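Predicted metal-dependent phosphohydrolase (Magnetospirillum magnetotacticum MS-1, PDB 3KH1) is a predicted metal-dependent phosphohydrolase of the HD-domain superfamily, possibly with 5'-deoxynucleotidase activity, removing phosphate from deoxynucleoside 5'-monophosphates. Local coordinates at residues A[78-83]-A[104-109]. Numbering follows the deposited sequence.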
# COMPACT_ATOMS: atom_id res chain seq x y z
N VAL A 78 11.63 -7.43 -0.01
CA VAL A 78 12.79 -8.14 0.52
C VAL A 78 12.95 -8.06 2.04
O VAL A 78 13.56 -8.97 2.65
CB VAL A 78 14.12 -7.68 -0.14
CG1 VAL A 78 14.14 -8.13 -1.63
CG2 VAL A 78 14.37 -6.15 0.06
N GLU A 79 12.42 -7.01 2.67
CA GLU A 79 12.53 -6.87 4.12
C GLU A 79 11.77 -7.93 4.91
O GLU A 79 12.02 -8.10 6.10
CB GLU A 79 12.17 -5.43 4.57
CG GLU A 79 13.07 -4.37 3.87
CD GLU A 79 13.16 -3.04 4.57
OE1 GLU A 79 12.35 -2.74 5.44
OE2 GLU A 79 14.13 -2.30 4.24
N ILE A 80 10.82 -8.64 4.30
CA ILE A 80 10.18 -9.79 4.95
C ILE A 80 11.22 -10.70 5.54
O ILE A 80 11.03 -11.21 6.64
CB ILE A 80 9.22 -10.53 3.99
CG1 ILE A 80 7.99 -9.69 3.69
CG2 ILE A 80 8.85 -11.91 4.53
CD1 ILE A 80 7.22 -10.13 2.49
N ASP A 81 12.28 -11.00 4.77
CA ASP A 81 13.36 -11.84 5.24
C ASP A 81 14.54 -11.03 5.78
O ASP A 81 15.23 -11.48 6.71
CB ASP A 81 13.89 -12.76 4.13
CG ASP A 81 12.91 -13.85 3.68
OD1 ASP A 81 11.80 -14.01 4.27
OD2 ASP A 81 13.36 -14.60 2.74
N ALA A 82 14.84 -9.88 5.17
CA ALA A 82 16.06 -9.13 5.53
C ALA A 82 15.88 -8.18 6.71
O ALA A 82 16.89 -7.73 7.27
CB ALA A 82 16.62 -8.37 4.33
N GLY A 83 14.64 -7.85 7.07
CA GLY A 83 14.35 -6.85 8.09
C GLY A 83 14.60 -5.45 7.59
O GLY A 83 15.03 -5.22 6.47
N ALA A 104 15.27 -11.59 -2.00
CA ALA A 104 14.71 -11.41 -3.34
C ALA A 104 14.56 -12.75 -4.05
O ALA A 104 13.50 -13.05 -4.63
CB ALA A 104 15.53 -10.48 -4.14
N ALA A 105 15.61 -13.57 -4.00
CA ALA A 105 15.54 -14.88 -4.63
C ALA A 105 14.41 -15.77 -4.10
O ALA A 105 13.71 -16.41 -4.89
CB ALA A 105 16.89 -15.59 -4.54
N ARG A 106 14.19 -15.79 -2.79
CA ARG A 106 13.17 -16.64 -2.20
C ARG A 106 11.79 -16.09 -2.45
O ARG A 106 10.86 -16.82 -2.83
CB ARG A 106 13.37 -16.80 -0.69
CG ARG A 106 12.38 -17.79 -0.09
CD ARG A 106 12.48 -17.84 1.41
NE ARG A 106 11.78 -16.73 2.08
CZ ARG A 106 10.45 -16.66 2.29
NH1 ARG A 106 9.61 -17.62 1.89
NH2 ARG A 106 9.97 -15.66 2.99
N LEU A 107 11.63 -14.78 -2.22
CA LEU A 107 10.31 -14.16 -2.26
C LEU A 107 9.83 -13.98 -3.69
O LEU A 107 8.73 -14.46 -4.02
CB LEU A 107 10.33 -12.84 -1.49
CG LEU A 107 10.36 -13.07 0.06
CD1 LEU A 107 10.96 -11.88 0.77
CD2 LEU A 107 8.96 -13.46 0.55
N PHE A 108 10.57 -13.25 -4.52
CA PHE A 108 10.18 -13.13 -5.93
C PHE A 108 10.17 -14.50 -6.62
O PHE A 108 9.39 -14.70 -7.54
CB PHE A 108 11.04 -12.10 -6.68
CG PHE A 108 10.92 -10.69 -6.11
CD1 PHE A 108 9.69 -10.05 -6.04
CD2 PHE A 108 12.01 -10.02 -5.60
CE1 PHE A 108 9.56 -8.78 -5.49
CE2 PHE A 108 11.86 -8.74 -5.04
CZ PHE A 108 10.66 -8.15 -5.00
N GLY A 109 10.96 -15.45 -6.11
CA GLY A 109 11.02 -16.78 -6.69
C GLY A 109 9.73 -17.55 -6.52
O GLY A 109 9.54 -18.57 -7.17
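Val-78 and Ala-104 bring the two backbones together, their CA atoms 5.4 Å apart, where the short helix 79-82 packs on the C-terminal end of helix 96-108 within the largely helical HD-domain fold. The pair illustrates how a greasy layer and a charged edge can share one small helix-helix interface. In the buried layer, CG1 of Val-78 lies 3.7 Å from CB of Ala-104 and also approaches CE2 of Phe-108, whose ring it meets obliquely. Trp-123 of helix 113-128 touches all three side chains, so the layer continues into the following helix of the chain. Leu-107 reaches across with one branch: its CD1 lies 3.9 Å from CB of Ile-80 and also touches CG of Asp-81, placing a methyl group against the carboxylate carbon.

At the solvent-exposed side, Asp-81 and Arg-106 form a side-on, two-pronged salt bridge. Their side chains cross at about a right angle, yet the carboxylate and guanidinium planes are only 21° apart. The arginine chain runs extended through CD and then bends at chi3 (80°), which turns NE to the carboxylate. Two nearly straight bonds, one to each oxygen (N-H...O 173° at NE), hold the two flat groups nearly coplanar. NH2 has a second acidic partner in Glu-19 of helix 8-19, so one guanidinium links three helices, and the two carboxylates would be expected to stabilise its positive charge. NH2 meets OD1 of Asp-81 on its syn side at 2.8 Å, while NE donates to the syn lone pair of OD2 at 2.7 Å.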